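Local structure of N-acyl homoserine lactonase (4J5H) at residues 198-203 with 235-240; 36-41 with 239-244; 175-180 with 192-197. The protein hydrolyses the lactone ring of N-acyl homoserine lactones to N-acyl homoserines, using two zinc ions, and so quenches bacterial quorum-sensing signals. The protein carries 1 engineered substitution. All coordinates share one frame; numbering follows the deposited sequence.

In the fold
Contacts 1 and 3 both reach the five-stranded sheet, where strands 188-194 and 234-237 run side by side in parallel; the centres of the two contacts lie about 10 Å apart. Contact 2 ties strand 34-46 of the other, seven-stranded sheet to the turn after strand 234-237, about 9 Å from the centre of contact 1 and 15 Å from that of contact 3. Along the chain contact 3 closes before contact 1 opens; it is nested inside the long loop that contact 2 closes. Contacts 1 and 2 end on the same stretch, sharing His239 and Asp240, while contact 3 supplies Asp195. All three meet at one zinc ion and the bound N-decanoyl-L-homoserine, where the two halves of the metallo-beta-lactamase fold join.

Contact 1. Residues 198-203 with 235-240; sequences YTKENF and IFFGHD. With ZN (zinc ion), chain B; 1K4 (N-decanoyl-L-homoserine), chain D.
Phe237 and Lys200 make the dense middle of this contact: Lys200 CA sits over one face of the Phe237 ring, 3.6 Å from its centroid, a CH-pi contact; the Thr199 carbonyl carbon lies over the same face, offset toward the rim. On the same ring, CE1 lies 3.4 Å from Phe203 CB, and the two phenyl rings meet obliquely, their planes at 47°. Phe203 continues the apolar layer with CE2 against Ile235 CD1 (4.0 Å). Helix 214-231 packs on Phe203, which is buried. Lys200 marks the contrast: CB and CG pack on Phe237 CE2, but with CG anti to the backbone N (chi1 -176°) and the chain extended beyond, the amino end runs outward on the exposed side.

Toward the metal, the His239 ring turns its edge to the Tyr198 ring in an offset edge-to-face pair, with CD2 of His239 3.6 Å from CD1 of Tyr198. The backbones are pinned alongside by His239 N, which donates to Tyr198 O (2.9 Å). His239 NE2 binds the zinc ion at 2.0 Å, sharing it with His113, Asp195 and the ligand's OXT, while its ND1 is held by Pro38 O.

Thr199 and Asn202 form a capping box that opens helix 200-204, and Asp240 OD2 adds a nearly straight bond from Lys200 N (2.8 Å, 166°). Since OD1 of that carboxylate caps the following helix 241-244, Asp240 serves the N-terminal ends of two helices at once, an environment of amide N-H groups that would probably stabilise its negative charge.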
loop_
_atom_site.group_PDB
_atom_site.type_symbol
_atom_site.label_atom_id
_atom_site.label_comp_id
_atom_site.label_asym_id
_atom_site.label_seq_id
_atom_site.Cartn_x
_atom_site.Cartn_y
_atom_site.Cartn_z
ATOM N N TYR A 198 2.832 9.771 -1.226
ATOM C CA TYR A 198 2.725 9.234 -2.571
ATOM C C TYR A 198 4.043 9.373 -3.322
ATOM O O TYR A 198 4.454 8.461 -4.023
ATOM C CB TYR A 198 1.650 9.962 -3.379
ATOM C CG TYR A 198 0.204 9.671 -3.081
ATOM C CD1 TYR A 198 -0.199 8.623 -2.263
ATOM C CD2 TYR A 198 -0.778 10.429 -3.697
ATOM C CE1 TYR A 198 -1.542 8.364 -2.069
ATOM C CE2 TYR A 198 -2.124 10.183 -3.523
ATOM C CZ TYR A 198 -2.512 9.152 -2.708
ATOM O OH TYR A 198 -3.858 8.890 -2.526
ATOM N N THR A 199 4.721 10.497 -3.124
ATOM C CA THR A 199 5.945 10.813 -3.848
ATOM C C THR A 199 7.059 11.290 -2.950
ATOM O O THR A 199 6.833 11.738 -1.820
ATOM C CB THR A 199 5.712 11.940 -4.887
ATOM O OG1 THR A 199 5.491 13.172 -4.193
ATOM C CG2 THR A 199 4.543 11.609 -5.795
ATOM N N LYS A 200 8.271 11.259 -3.502
ATOM C CA LYS A 200 9.425 11.820 -2.811
ATOM C C LYS A 200 9.179 13.250 -2.333
ATOM O O LYS A 200 9.576 13.606 -1.220
ATOM C CB LYS A 200 10.660 11.772 -3.699
ATOM C CG LYS A 200 11.922 12.261 -3.009
ATOM C CD LYS A 200 13.160 11.990 -3.860
ATOM C CE LYS A 200 14.397 12.617 -3.236
ATOM N NZ LYS A 200 15.511 12.748 -4.221
ATOM N N GLU A 201 8.561 14.082 -3.168
ATOM C CA GLU A 201 8.334 15.468 -2.753
ATOM C C GLU A 201 7.295 15.607 -1.624
ATOM O O GLU A 201 7.367 16.558 -0.820
ATOM C CB GLU A 201 8.038 16.382 -3.943
ATOM C CG GLU A 201 6.631 16.362 -4.490
ATOM C CD GLU A 201 6.420 17.382 -5.598
ATOM O OE1 GLU A 201 5.380 17.307 -6.278
ATOM O OE2 GLU A 201 7.291 18.269 -5.792
ATOM N N ASN A 202 6.327 14.684 -1.540
ATOM C CA ASN A 202 5.392 14.702 -0.408
ATOM C C ASN A 202 6.173 14.521 0.883
ATOM O O ASN A 202 5.815 15.086 1.925
ATOM C CB ASN A 202 4.333 13.590 -0.512
ATOM C CG ASN A 202 3.444 13.697 -1.736
ATOM O OD1 ASN A 202 3.052 12.673 -2.311
ATOM N ND2 ASN A 202 3.060 14.913 -2.099
ATOM N N PHE A 203 7.215 13.695 0.822
ATOM C CA PHE A 203 7.976 13.340 2.019
ATOM C C PHE A 203 9.034 14.381 2.336
ATOM O O PHE A 203 8.997 15.031 3.395
ATOM C CB PHE A 203 8.623 11.970 1.817
ATOM C CG PHE A 203 9.253 11.417 3.048
ATOM C CD1 PHE A 203 8.477 10.786 4.003
ATOM C CD2 PHE A 203 10.624 11.489 3.237
ATOM C CE1 PHE A 203 9.046 10.283 5.144
ATOM C CE2 PHE A 203 11.208 10.985 4.388
ATOM C CZ PHE A 203 10.420 10.360 5.337
ATOM N N ILE A 235 14.456 4.520 1.093
ATOM C CA ILE A 235 13.053 4.893 1.258
ATOM C C ILE A 235 12.319 4.792 -0.068
ATOM O O ILE A 235 12.786 5.307 -1.089
ATOM C CB ILE A 235 12.870 6.338 1.785
ATOM C CG1 ILE A 235 13.729 6.613 3.006
ATOM C CG2 ILE A 235 11.407 6.611 2.070
ATOM C CD1 ILE A 235 13.807 8.100 3.347
ATOM N N PHE A 236 11.174 4.110 -0.040
ATOM C CA PHE A 236 10.324 3.957 -1.203
ATOM C C PHE A 236 8.946 4.472 -0.938
ATOM O O PHE A 236 8.351 4.148 0.086
ATOM C CB PHE A 236 10.264 2.497 -1.635
ATOM C CG PHE A 236 11.596 1.966 -2.045
ATOM C CD1 PHE A 236 12.477 1.439 -1.106
ATOM C CD2 PHE A 236 11.998 2.050 -3.365
ATOM C CE1 PHE A 236 13.705 0.944 -1.482
ATOM C CE2 PHE A 236 13.241 1.574 -3.745
ATOM C CZ PHE A 236 14.080 1.018 -2.808
ATOM N N PHE A 237 8.439 5.249 -1.891
ATOM C CA PHE A 237 7.180 5.946 -1.735
ATOM C C PHE A 237 6.028 5.203 -2.392
ATOM O O PHE A 237 6.221 4.252 -3.143
ATOM C CB PHE A 237 7.347 7.367 -2.268
ATOM C CG PHE A 237 8.529 8.050 -1.647
ATOM C CD1 PHE A 237 8.471 8.491 -0.338
ATOM C CD2 PHE A 237 9.722 8.234 -2.378
ATOM C CE1 PHE A 237 9.566 9.087 0.266
ATOM C CE2 PHE A 237 10.827 8.820 -1.771
ATOM C CZ PHE A 237 10.743 9.252 -0.450
ATOM N N GLY A 238 4.819 5.665 -2.136
ATOM C CA GLY A 238 3.620 4.871 -2.481
ATOM C C GLY A 238 3.208 4.792 -3.939
ATOM O O GLY A 238 2.812 3.722 -4.441
ATOM N N HIS A 239 3.291 5.928 -4.628
ATOM C CA HIS A 239 2.848 6.031 -6.050
ATOM C C HIS A 239 3.701 7.072 -6.753
ATOM O O HIS A 239 3.224 8.184 -7.065
ATOM C CB HIS A 239 1.375 6.429 -6.153
ATOM C CG HIS A 239 0.425 5.507 -5.441
ATOM N ND1 HIS A 239 0.076 4.277 -5.943
ATOM C CD2 HIS A 239 -0.261 5.641 -4.277
ATOM C CE1 HIS A 239 -0.792 3.700 -5.136
ATOM N NE2 HIS A 239 -1.001 4.496 -4.102
ATOM N N ASP A 240 4.973 6.737 -6.952
ATOM C CA ASP A 240 5.964 7.736 -7.438
ATOM C C ASP A 240 6.480 7.291 -8.803
ATOM O O ASP A 240 7.267 6.318 -8.911
ATOM C CB ASP A 240 7.109 7.886 -6.434
ATOM C CG ASP A 240 8.016 9.084 -6.750
ATOM O OD1 ASP A 240 8.211 9.383 -7.942
ATOM O OD2 ASP A 240 8.516 9.735 -5.831
HETATM ZN ZN ZN B . -2.218 4.216 -2.506
HETATM O O 1K4 D . -5.013 5.703 -1.618
HETATM C C 1K4 D . -4.843 5.370 -2.797
HETATM O OXT 1K4 D . -3.848 4.638 -3.114
HETATM C CA 1K4 D . -5.852 5.863 -3.819
HETATM C CB 1K4 D . -5.017 6.494 -4.949
HETATM C CAG 1K4 D . -5.776 6.706 -6.238
HETATM O OAD 1K4 D . -6.365 5.469 -6.637
HETATM N N 1K4 D . -6.730 6.918 -3.294
HETATM C CAQ 1K4 D . -7.806 6.579 -2.581
HETATM O OAB 1K4 D . -8.165 5.410 -2.369
HETATM C CAN 1K4 D . -8.614 7.707 -2.016
HETATM C CAM 1K4 D . -10.099 7.388 -1.931
HETATM C CAL 1K4 D . -10.669 7.220 -3.335
HETATM C CAK 1K4 D . -12.187 7.095 -3.326
HETATM C CAJ 1K4 D . -12.661 5.726 -3.778
HETATM C CAI 1K4 D . -14.179 5.769 -3.983
HETATM C CAH 1K4 D . -14.863 4.578 -3.324
HETATM C CAF 1K4 D . -16.242 4.257 -3.903
HETATM C CAA 1K4 D . -17.120 5.471 -4.113
#

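Contact 2. Residues 36-41 with 239-244; sequences NLPVWC and HDIEQE. With ZN (zinc ion), chain B; 1K4 (N-decanoyl-L-homoserine), chain D.
Pro38 lays its ring along the carboxylate of Glu244, the two side chains running alongside but in opposite senses, with Pro38 CB 3.6 Å from Glu244 OE1 and CG and CD near OE2. Glu244 reaches this spot because its CG stands anti to the backbone N (chi1 174°) and the chain stays extended; its OE1 makes a salt bridge with Arg17. The aliphatic part of Glu244 also passes the Trp40 indole, CG lying 4.0 Å from CZ2. Next door, Leu37 CD2 meets Ile241 CD1 at 3.5 Å, their side chains crossing at about a right angle.

The polar link is at His239: ND1 donates to Pro38 O at 2.7 Å, a short, straight bond (168°) lying in the imidazole plane. Together with the zinc bond at NE2 it would hold the ring's rotation, a second-shell role for a backbone carbonyl. A water also bridges the two segments, accepting from Trp40 NE1 and, at 2.7 Å, from Asp240 N.

Strand 34-46, paired on one side with strand 9-21, thus receives the short helix 241-244 on Pro38 and Leu37, while helix 111-114 touches Val39 and His239 nearer the metal.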
loop_
_atom_site.group_PDB
_atom_site.type_symbol
_atom_site.label_atom_id
_atom_site.label_comp_id
_atom_site.label_asym_id
_atom_site.label_seq_id
_atom_site.Cartn_x
_atom_site.Cartn_y
_atom_site.Cartn_z
ATOM N N ASN A 36 -0.675 8.481 -14.788
ATOM C CA ASN A 36 -0.776 7.019 -14.773
ATOM C C ASN A 36 0.211 6.441 -13.752
ATOM O O ASN A 36 1.382 6.279 -14.017
ATOM C CB ASN A 36 -0.571 6.441 -16.185
ATOM C CG ASN A 36 -0.897 4.958 -16.250
ATOM O OD1 ASN A 36 -0.815 4.276 -15.231
ATOM N ND2 ASN A 36 -1.257 4.453 -17.425
ATOM N N LEU A 37 -0.303 6.155 -12.551
ATOM C CA LEU A 37 0.531 5.848 -11.387
ATOM C C LEU A 37 0.601 4.359 -11.165
ATOM O O LEU A 37 -0.370 3.655 -11.462
ATOM C CB LEU A 37 -0.065 6.453 -10.132
ATOM C CG LEU A 37 -0.183 7.955 -10.088
ATOM C CD1 LEU A 37 -0.825 8.332 -8.762
ATOM C CD2 LEU A 37 1.169 8.585 -10.280
ATOM N N PRO A 38 1.729 3.871 -10.607
ATOM C CA PRO A 38 1.839 2.449 -10.319
ATOM C C PRO A 38 1.041 2.093 -9.070
ATOM O O PRO A 38 0.981 2.874 -8.126
ATOM C CB PRO A 38 3.329 2.267 -10.059
ATOM C CG PRO A 38 3.762 3.584 -9.481
ATOM C CD PRO A 38 2.955 4.611 -10.229
ATOM N N VAL A 39 0.466 0.896 -9.073
ATOM C CA VAL A 39 -0.088 0.235 -7.892
ATOM C C VAL A 39 0.876 -0.901 -7.575
ATOM O O VAL A 39 1.261 -1.670 -8.469
ATOM C CB VAL A 39 -1.481 -0.322 -8.181
ATOM C CG1 VAL A 39 -2.039 -1.147 -7.009
ATOM C CG2 VAL A 39 -2.437 0.824 -8.515
ATOM N N TRP A 40 1.279 -0.999 -6.304
ATOM C CA TRP A 40 2.293 -1.936 -5.850
ATOM C C TRP A 40 1.692 -2.905 -4.826
ATOM O O TRP A 40 0.860 -2.541 -3.989
ATOM C CB TRP A 40 3.437 -1.212 -5.128
ATOM C CG TRP A 40 4.243 -0.305 -5.970
ATOM C CD1 TRP A 40 4.212 1.046 -5.948
ATOM C CD2 TRP A 40 5.230 -0.679 -6.923
ATOM N NE1 TRP A 40 5.110 1.554 -6.841
ATOM C CE2 TRP A 40 5.757 0.523 -7.464
ATOM C CE3 TRP A 40 5.744 -1.902 -7.359
ATOM C CZ2 TRP A 40 6.771 0.538 -8.431
ATOM C CZ3 TRP A 40 6.739 -1.886 -8.333
ATOM C CH2 TRP A 40 7.239 -0.688 -8.854
ATOM N N CYS A 41 2.174 -4.134 -4.877
ATOM C CA CYS A 41 2.227 -4.949 -3.707
ATOM C C CYS A 41 3.670 -5.359 -3.461
ATOM O O CYS A 41 4.532 -5.218 -4.339
ATOM C CB CYS A 41 1.324 -6.146 -3.761
ATOM S SG CYS A 41 1.683 -7.378 -5.031
ATOM N N HIS A 239 3.291 5.928 -4.628
ATOM C CA HIS A 239 2.848 6.031 -6.050
ATOM C C HIS A 239 3.701 7.072 -6.753
ATOM O O HIS A 239 3.224 8.184 -7.065
ATOM C CB HIS A 239 1.375 6.429 -6.153
ATOM C CG HIS A 239 0.425 5.507 -5.441
ATOM N ND1 HIS A 239 0.076 4.277 -5.943
ATOM C CD2 HIS A 239 -0.261 5.641 -4.277
ATOM C CE1 HIS A 239 -0.792 3.700 -5.136
ATOM N NE2 HIS A 239 -1.001 4.496 -4.102
ATOM N N ASP A 240 4.973 6.737 -6.952
ATOM C CA ASP A 240 5.964 7.736 -7.438
ATOM C C ASP A 240 6.480 7.291 -8.803
ATOM O O ASP A 240 7.267 6.318 -8.911
ATOM C CB ASP A 240 7.109 7.886 -6.434
ATOM C CG ASP A 240 8.016 9.084 -6.750
ATOM O OD1 ASP A 240 8.211 9.383 -7.942
ATOM O OD2 ASP A 240 8.516 9.735 -5.831
ATOM N N ILE A 241 6.023 8.004 -9.844
ATOM C CA ILE A 241 6.344 7.676 -11.240
ATOM C C ILE A 241 7.841 7.835 -11.495
ATOM O O ILE A 241 8.445 7.064 -12.247
ATOM C CB ILE A 241 5.544 8.563 -12.226
ATOM C CG1 ILE A 241 4.080 8.103 -12.282
ATOM C CG2 ILE A 241 6.116 8.468 -13.634
ATOM C CD1 ILE A 241 3.182 8.999 -13.148
ATOM N N GLU A 242 8.453 8.823 -10.851
ATOM C CA GLU A 242 9.874 9.066 -11.053
ATOM C C GLU A 242 10.684 7.953 -10.398
ATOM O O GLU A 242 11.540 7.335 -11.027
ATOM C CB GLU A 242 10.273 10.435 -10.505
ATOM C CG GLU A 242 9.530 11.611 -11.139
ATOM C CD GLU A 242 9.832 11.814 -12.616
ATOM O OE1 GLU A 242 9.049 12.540 -13.275
ATOM O OE2 GLU A 242 10.838 11.267 -13.128
ATOM N N GLN A 243 10.377 7.637 -9.142
ATOM C CA GLN A 243 11.101 6.565 -8.463
ATOM C C GLN A 243 10.918 5.193 -9.141
ATOM O O GLN A 243 11.821 4.334 -9.145
ATOM C CB GLN A 243 10.678 6.512 -6.992
ATOM C CG GLN A 243 11.572 5.638 -6.165
ATOM C CD GLN A 243 11.245 5.692 -4.706
ATOM O OE1 GLN A 243 10.131 5.389 -4.302
ATOM N NE2 GLN A 243 12.223 6.070 -3.904
ATOM N N GLU A 244 9.724 4.965 -9.688
ATOM C CA GLU A 244 9.436 3.711 -10.354
ATOM C C GLU A 244 10.446 3.428 -11.472
ATOM O O GLU A 244 10.762 2.282 -11.751
ATOM C CB GLU A 244 8.000 3.739 -10.899
ATOM C CG GLU A 244 7.604 2.545 -11.733
ATOM C CD GLU A 244 6.246 2.681 -12.386
ATOM O OE1 GLU A 244 5.698 1.607 -12.717
ATOM O OE2 GLU A 244 5.735 3.810 -12.568
HETATM ZN ZN ZN B . -2.218 4.216 -2.506
HETATM O O 1K4 D . -5.013 5.703 -1.618
HETATM C C 1K4 D . -4.843 5.370 -2.797
HETATM O OXT 1K4 D . -3.848 4.638 -3.114
HETATM C CA 1K4 D . -5.852 5.863 -3.819
HETATM C CB 1K4 D . -5.017 6.494 -4.949
HETATM C CAG 1K4 D . -5.776 6.706 -6.238
HETATM O OAD 1K4 D . -6.365 5.469 -6.637
HETATM N N 1K4 D . -6.730 6.918 -3.294
HETATM C CAQ 1K4 D . -7.806 6.579 -2.581
HETATM O OAB 1K4 D . -8.165 5.410 -2.369
HETATM C CAN 1K4 D . -8.614 7.707 -2.016
HETATM C CAM 1K4 D . -10.099 7.388 -1.931
HETATM C CAL 1K4 D . -10.669 7.220 -3.335
HETATM C CAK 1K4 D . -12.187 7.095 -3.326
HETATM C CAJ 1K4 D . -12.661 5.726 -3.778
HETATM C CAI 1K4 D . -14.179 5.769 -3.983
HETATM C CAH 1K4 D . -14.863 4.578 -3.324
HETATM C CAF 1K4 D . -16.242 4.257 -3.903
HETATM C CAA 1K4 D . -17.120 5.471 -4.113
HETATM O O HOH W 1 6.077 4.330 -6.281
#

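Contact 3. Residues 175-180 with 192-197; sequences PGHQSL and LTIDAS. With ZN (zinc ion), chain C; ZN (zinc ion), chain B; 1K4 (N-decanoyl-L-homoserine), chain D.
Asp195 CB lies 3.7 Å from His177 NE2, and the aspartate side chain can be followed outward from there. The two side chains cross at about a right angle, although the imidazole and carboxylate planes are nearly parallel (9°). CG stands anti to the carbonyl carbon (chi1 -71°), which swings the carboxylate away from the histidine and toward the metals. OD1 reaches the zinc of chain B at a long 2.6 Å. OD2 bridges the pair, 2.0 Å from the zinc of chain B and 2.4 Å from the zinc of chain C.

Behind it, Asp195 N gives His177 NE2 a weak, bent bond of 3.0 Å, while His177 ND1 is held by Thr170. The next grip is on Thr193 O: Ser179 OG donates to it at 2.8 Å from above the carbonyl plane, and Ala196 N approaches from the opposite face, closing the type II' turn Thr193-Ala196. Within that turn Ile194 takes a positive phi of 50°, rare for a beta-branched residue, yet its CG1 still packs on Leu180 CD1, at 3.9 Å. Leu180 and Leu192 end the contact as an antiparallel hydrogen-bonded pair, with Leu192 N to Leu180 O at 2.8 Å and the return bond similarly direct.

A hairpin, strands 178-184 and 188-194, thereby places an aspartate, just past the C-terminal end of its second strand, on both metals. With His108, His110 and His173 on one zinc and His113 and His239 on the other, this bridging carboxylate is characteristic of dinuclear metallo-beta-lactamase-fold hydrolases such as the AHL lactonases and glyoxalase II.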
loop_
_atom_site.group_PDB
_atom_site.type_symbol
_atom_site.label_atom_id
_atom_site.label_comp_id
_atom_site.label_asym_id
_atom_site.label_seq_id
_atom_site.Cartn_x
_atom_site.Cartn_y
_atom_site.Cartn_z
ATOM N N PRO A 175 -7.373 6.921 8.198
ATOM C CA PRO A 175 -7.417 7.012 9.661
ATOM C C PRO A 175 -6.502 6.036 10.388
ATOM O O PRO A 175 -6.076 6.328 11.482
ATOM C CB PRO A 175 -8.888 6.778 9.983
ATOM C CG PRO A 175 -9.598 7.317 8.780
ATOM C CD PRO A 175 -8.726 6.866 7.618
ATOM N N GLY A 176 -6.167 4.913 9.763
ATOM C CA GLY A 176 -5.282 3.950 10.351
ATOM C C GLY A 176 -4.168 3.462 9.464
ATOM O O GLY A 176 -3.785 2.275 9.504
ATOM N N HIS A 177 -3.645 4.353 8.638
ATOM C CA HIS A 177 -2.593 4.001 7.731
ATOM C C HIS A 177 -1.349 3.542 8.504
ATOM O O HIS A 177 -1.004 4.133 9.540
ATOM C CB HIS A 177 -2.245 5.204 6.834
ATOM C CG HIS A 177 -1.234 4.888 5.795
ATOM N ND1 HIS A 177 0.124 4.881 6.032
ATOM C CD2 HIS A 177 -1.399 4.464 4.523
ATOM C CE1 HIS A 177 0.750 4.480 4.946
ATOM N NE2 HIS A 177 -0.156 4.219 4.016
ATOM N N GLN A 178 -0.658 2.542 7.978
ATOM C CA GLN A 178 0.612 2.107 8.536
ATOM C C GLN A 178 1.631 1.878 7.426
ATOM O O GLN A 178 1.293 1.435 6.312
ATOM C CB GLN A 178 0.467 0.835 9.350
ATOM C CG GLN A 178 -0.099 -0.364 8.616
ATOM C CD GLN A 178 -0.436 -1.560 9.524
ATOM O OE1 GLN A 178 -0.107 -1.589 10.698
ATOM N NE2 GLN A 178 -1.090 -2.570 8.958
ATOM N N SER A 179 2.874 2.199 7.754
ATOM C CA SER A 179 4.045 2.060 6.894
ATOM C C SER A 179 4.871 0.874 7.380
ATOM O O SER A 179 4.604 0.336 8.451
ATOM C CB SER A 179 4.876 3.362 6.901
ATOM O OG SER A 179 4.115 4.493 6.517
ATOM N N LEU A 180 5.895 0.479 6.629
ATOM C CA LEU A 180 6.720 -0.651 6.984
ATOM C C LEU A 180 8.198 -0.325 7.047
ATOM O O LEU A 180 8.720 0.382 6.211
ATOM C CB LEU A 180 6.557 -1.795 5.984
ATOM C CG LEU A 180 5.174 -2.434 5.993
ATOM C CD1 LEU A 180 4.251 -1.716 5.021
ATOM C CD2 LEU A 180 5.273 -3.896 5.700
ATOM N N LEU A 192 9.238 1.491 3.640
ATOM C CA LEU A 192 8.149 1.600 2.646
ATOM C C LEU A 192 7.145 2.525 3.243
ATOM O O LEU A 192 6.458 2.154 4.196
ATOM C CB LEU A 192 7.542 0.216 2.363
ATOM C CG LEU A 192 8.492 -0.902 1.940
ATOM C CD1 LEU A 192 7.692 -2.176 1.732
ATOM C CD2 LEU A 192 9.264 -0.546 0.680
ATOM N N THR A 193 7.075 3.754 2.750
ATOM C CA THR A 193 6.133 4.726 3.302
ATOM C C THR A 193 4.692 4.339 3.035
ATOM O O THR A 193 3.779 4.756 3.752
ATOM C CB THR A 193 6.316 6.152 2.749
ATOM O OG1 THR A 193 6.028 6.209 1.346
ATOM C CG2 THR A 193 7.744 6.615 2.999
ATOM N N ILE A 194 4.502 3.590 1.962
ATOM C CA ILE A 194 3.179 3.417 1.352
ATOM C C ILE A 194 2.569 4.791 1.156
ATOM O O ILE A 194 3.267 5.688 0.693
ATOM C CB ILE A 194 2.285 2.376 2.072
ATOM C CG1 ILE A 194 3.115 1.209 2.633
ATOM C CG2 ILE A 194 1.197 1.881 1.118
ATOM C CD1 ILE A 194 3.674 0.282 1.601
ATOM N N ASP A 195 1.308 4.992 1.490
ATOM C CA ASP A 195 0.641 6.244 1.211
ATOM C C ASP A 195 0.812 7.294 2.325
ATOM O O ASP A 195 0.133 8.322 2.292
ATOM C CB ASP A 195 -0.849 6.016 0.914
ATOM C CG ASP A 195 -1.106 5.331 -0.423
ATOM O OD1 ASP A 195 -0.155 4.959 -1.104
ATOM O OD2 ASP A 195 -2.294 5.144 -0.778
ATOM N N ALA A 196 1.743 7.080 3.263
ATOM C CA ALA A 196 2.152 8.180 4.128
ATOM C C ALA A 196 2.902 9.264 3.299
ATOM O O ALA A 196 3.044 10.402 3.735
ATOM C CB ALA A 196 3.009 7.683 5.271
ATOM N N SER A 197 3.329 8.915 2.076
ATOM C CA SER A 197 3.780 9.900 1.058
ATOM C C SER A 197 3.673 9.235 -0.333
ATOM O O SER A 197 4.339 8.236 -0.589
ATOM C CB SER A 197 5.231 10.298 1.320
ATOM O OG SER A 197 5.311 11.273 2.324
HETATM ZN ZN ZN C . -4.500 5.444 0.194
HETATM ZN ZN ZN B . -2.218 4.216 -2.506
HETATM O O 1K4 D . -5.013 5.703 -1.618
HETATM C C 1K4 D . -4.843 5.370 -2.797
HETATM O OXT 1K4 D . -3.848 4.638 -3.114
HETATM C CA 1K4 D . -5.852 5.863 -3.819
HETATM C CB 1K4 D . -5.017 6.494 -4.949
HETATM C CAG 1K4 D . -5.776 6.706 -6.238
HETATM O OAD 1K4 D . -6.365 5.469 -6.637
HETATM N N 1K4 D . -6.730 6.918 -3.294
HETATM C CAQ 1K4 D . -7.806 6.579 -2.581
HETATM O OAB 1K4 D . -8.165 5.410 -2.369
HETATM C CAN 1K4 D . -8.614 7.707 -2.016
HETATM C CAM 1K4 D . -10.099 7.388 -1.931
HETATM C CAL 1K4 D . -10.669 7.220 -3.335
HETATM C CAK 1K4 D . -12.187 7.095 -3.326
HETATM C CAJ 1K4 D . -12.661 5.726 -3.778
HETATM C CAI 1K4 D . -14.179 5.769 -3.983
HETATM C CAH 1K4 D . -14.863 4.578 -3.324
HETATM C CAF 1K4 D . -16.242 4.257 -3.903
HETATM C CAA 1K4 D . -17.120 5.471 -4.113
#